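Local atomic coordinates of FKBP-type peptidyl-prolyl cis-trans isomerase fkpA (Escherichia coli, PDB entry 1Q6I), a protein that catalyses the cis-trans isomerisation of peptidyl-prolyl bonds and acts as a folding chaperone in the bacterial periplasm. Residues Val142-Lys147 and Leu166-Asp171. Numbering follows the deposited sequence.
Sequences VVVNYK and LSFRLD. With FK5 (8-deethyl-8-[but-3-enyl]-ascomycin), chain C.
V142 and F168 face each other as a hydrogen-bonded antiparallel pair, V144 and L166 form the next one, and V143 with S167 is the non-hydrogen-bonded pair between them. Each outer pair is closed by two backbone bonds: V142 N to F168 O at 3.0 Å and F168 N back to V142 O, then V144 N to L166 O and L166 N to V144 O. Between these rungs the chains close in, and V143 CA lies 3.2 Å from L166 O in a CA-H...O contact. The short strands run at 135° to each other, a strong twist that carries the 142-147 strand away beyond V144.

V143 and S167 share one side of the sheet, where V143 CG2 rests against S167 OG. V142, V144, L166 and F168 turn to the side that holds FK5. There V144 CG2 approaches F168 CE2 to 3.8 Å, the two side chains crossing at about a right angle; V142 also faces this ring, but its modelled approach is too close to be trusted. L166 CD2 reaches Y146 CE1, 3.7 Å away, and the piperidine ring of FK5, because a chi1 of 173° swings the side chain away from its own N. The piperidine C5 lies over a face of Y146, offset toward the rim. Replacing Y146 with alanine is likely to leave L166 CD2 and FK5 C5 without this aromatic wall, and D157 and R162 without the hydroxyl they bind.

D157, itself hydrogen-bonded to FK5, and W177, edge-to-face with Y146, line the same pocket. Strand 141-150 pairs with 214-223 on one edge, and with 166-169 and, further along, 155-158 on the other. The face carrying V144 packs on W177 of helix 175-180, in keeping with the FKBP fold, whose curved sheet wraps round a short helix.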
# COMPACT_ATOMS: atom_id res chain seq x y z
N VAL A 142 36.42 7.54 18.46
CA VAL A 142 36.68 6.35 19.23
C VAL A 142 36.36 5.14 18.38
O VAL A 142 35.45 5.18 17.52
CB VAL A 142 35.86 6.26 20.53
CG1 VAL A 142 36.24 7.40 21.52
CG2 VAL A 142 34.36 6.26 20.26
N VAL A 143 37.13 4.08 18.62
CA VAL A 143 36.94 2.78 18.00
C VAL A 143 36.64 1.78 19.14
O VAL A 143 37.44 1.68 20.09
CB VAL A 143 38.22 2.31 17.25
CG1 VAL A 143 37.98 0.99 16.55
CG2 VAL A 143 38.74 3.35 16.28
N VAL A 144 35.52 1.05 19.05
CA VAL A 144 35.10 0.13 20.10
C VAL A 144 34.52 -1.18 19.64
O VAL A 144 33.98 -1.27 18.53
CB VAL A 144 33.92 0.76 20.91
CG1 VAL A 144 34.34 2.08 21.52
CG2 VAL A 144 32.68 1.00 20.01
N ASN A 145 34.64 -2.22 20.46
CA ASN A 145 33.81 -3.38 20.29
C ASN A 145 32.73 -3.25 21.37
O ASN A 145 32.97 -2.71 22.45
CB ASN A 145 34.56 -4.70 20.42
CG ASN A 145 35.43 -4.99 19.22
OD1 ASN A 145 34.96 -5.04 18.06
ND2 ASN A 145 36.70 -5.21 19.48
N TYR A 146 31.54 -3.73 21.09
CA TYR A 146 30.48 -3.66 22.11
C TYR A 146 29.40 -4.72 21.90
O TYR A 146 29.24 -5.31 20.85
CB TYR A 146 29.84 -2.27 22.16
CG TYR A 146 29.04 -1.96 20.94
CD1 TYR A 146 29.66 -1.46 19.83
CD2 TYR A 146 27.67 -2.25 20.87
CE1 TYR A 146 28.98 -1.21 18.68
CE2 TYR A 146 26.97 -2.00 19.69
CZ TYR A 146 27.64 -1.47 18.59
OH TYR A 146 27.02 -1.22 17.36
N LYS A 147 28.64 -4.91 22.95
CA LYS A 147 27.54 -5.81 22.93
C LYS A 147 26.50 -5.04 23.66
O LYS A 147 26.80 -4.50 24.73
CB LYS A 147 27.94 -7.03 23.70
CG LYS A 147 26.89 -8.03 23.87
CD LYS A 147 27.52 -9.36 24.32
CE LYS A 147 27.66 -9.45 25.82
NZ LYS A 147 27.56 -10.88 26.23
N LEU A 166 33.74 -0.77 15.69
CA LEU A 166 33.00 0.34 15.16
C LEU A 166 33.71 1.63 15.53
O LEU A 166 34.15 1.82 16.64
CB LEU A 166 31.62 0.36 15.81
CG LEU A 166 30.77 1.59 15.49
CD1 LEU A 166 30.16 1.39 14.12
CD2 LEU A 166 29.68 1.78 16.57
N SER A 167 33.71 2.55 14.60
CA SER A 167 34.33 3.83 14.75
C SER A 167 33.22 4.85 14.78
O SER A 167 32.31 4.71 14.00
CB SER A 167 35.12 4.12 13.45
OG SER A 167 36.43 4.54 13.68
N PHE A 168 33.31 5.88 15.62
CA PHE A 168 32.40 7.01 15.53
C PHE A 168 32.91 8.22 16.32
O PHE A 168 33.80 8.12 17.19
CB PHE A 168 31.04 6.60 16.07
CG PHE A 168 31.08 6.11 17.47
CD1 PHE A 168 31.20 6.99 18.51
CD2 PHE A 168 30.99 4.75 17.73
CE1 PHE A 168 31.24 6.53 19.81
CE2 PHE A 168 31.03 4.29 19.01
CZ PHE A 168 31.16 5.19 20.07
N ARG A 169 32.32 9.37 16.06
CA ARG A 169 32.64 10.56 16.84
C ARG A 169 31.92 10.46 18.20
O ARG A 169 30.73 10.10 18.28
CB ARG A 169 32.27 11.84 16.07
CG ARG A 169 33.13 12.04 14.79
CD ARG A 169 32.91 13.38 14.09
NE ARG A 169 31.53 13.56 13.66
CZ ARG A 169 31.08 13.27 12.44
NH1 ARG A 169 31.91 12.77 11.53
NH2 ARG A 169 29.81 13.47 12.13
N LEU A 170 32.68 10.68 19.27
CA LEU A 170 32.17 10.57 20.63
C LEU A 170 30.92 11.39 20.84
O LEU A 170 30.02 10.95 21.53
CB LEU A 170 33.22 11.05 21.66
CG LEU A 170 32.78 10.92 23.13
CD1 LEU A 170 32.56 9.47 23.45
CD2 LEU A 170 33.81 11.55 24.06
N ASP A 171 30.86 12.57 20.21
CA ASP A 171 29.75 13.50 20.33
C ASP A 171 28.59 13.20 19.37
O ASP A 171 27.59 13.90 19.40
CB ASP A 171 30.25 14.95 20.10
CG ASP A 171 31.17 15.42 21.23
OD1 ASP A 171 32.00 16.29 21.00
OD2 ASP A 171 31.14 14.98 22.39
C1 FK5 C . 24.54 4.96 19.12
C2 FK5 C . 24.73 3.76 20.02
C3 FK5 C . 25.85 3.58 21.03
C4 FK5 C . 27.07 3.36 20.18
C5 FK5 C . 26.97 2.05 19.40
C6 FK5 C . 25.64 1.90 18.63
C8 FK5 C . 23.40 1.80 19.63
C9 FK5 C . 23.18 0.57 19.08
C10 FK5 C . 22.36 0.43 17.83
C11 FK5 C . 21.04 1.20 17.79
C12 FK5 C . 20.42 1.19 16.38
C13 FK5 C . 21.45 1.52 15.31
C14 FK5 C . 22.68 0.66 15.49
C15 FK5 C . 23.77 0.95 14.47
C16 FK5 C . 23.75 -0.02 13.30
C17 FK5 C . 23.22 0.54 11.99
C18 FK5 C . 23.12 2.08 11.95
C19 FK5 C . 24.27 2.77 11.22
C20 FK5 C . 24.02 4.09 10.64
C21 FK5 C . 25.04 5.19 10.73
C22 FK5 C . 24.91 5.99 12.01
C23 FK5 C . 25.58 5.53 13.27
C24 FK5 C . 25.16 6.38 14.48
C25 FK5 C . 25.19 5.43 15.65
C26 FK5 C . 24.58 5.86 16.99
C27 FK5 C . 23.27 6.44 16.66
C28 FK5 C . 23.15 7.87 16.84
C29 FK5 C . 21.84 8.56 16.76
C30 FK5 C . 21.32 8.85 18.15
C31 FK5 C . 20.07 9.74 18.10
C32 FK5 C . 20.42 10.98 17.33
C33 FK5 C . 20.84 10.63 15.91
C34 FK5 C . 22.11 9.83 15.99
C35 FK5 C . 20.03 0.66 18.78
C36 FK5 C . 21.88 -0.15 11.74
C37 FK5 C . 25.64 2.17 11.10
C38 FK5 C . 24.90 6.05 9.48
C39 FK5 C . 26.22 6.09 8.75
C40 FK5 C . 26.25 5.95 7.29
C41 FK5 C . 26.65 5.16 15.91
C42 FK5 C . 22.16 5.55 16.19
C43 FK5 C . 19.80 1.98 13.64
C44 FK5 C . 26.14 0.64 14.30
C45 FK5 C . 18.52 9.51 19.91
N7 FK5 C . 24.53 2.45 19.44
O1 FK5 C . 24.42 4.74 17.89
O2 FK5 C . 24.61 6.26 19.62
O3 FK5 C . 22.40 2.37 20.38
O4 FK5 C . 23.73 -0.57 19.67
O5 FK5 C . 23.18 0.94 16.78
O6 FK5 C . 22.11 -1.00 17.77
O7 FK5 C . 20.97 1.27 14.01
O8 FK5 C . 25.01 0.79 15.12
O9 FK5 C . 24.21 7.19 12.10
O10 FK5 C . 26.07 7.42 14.73
O11 FK5 C . 19.67 10.13 19.39
O12 FK5 C . 19.35 11.87 17.30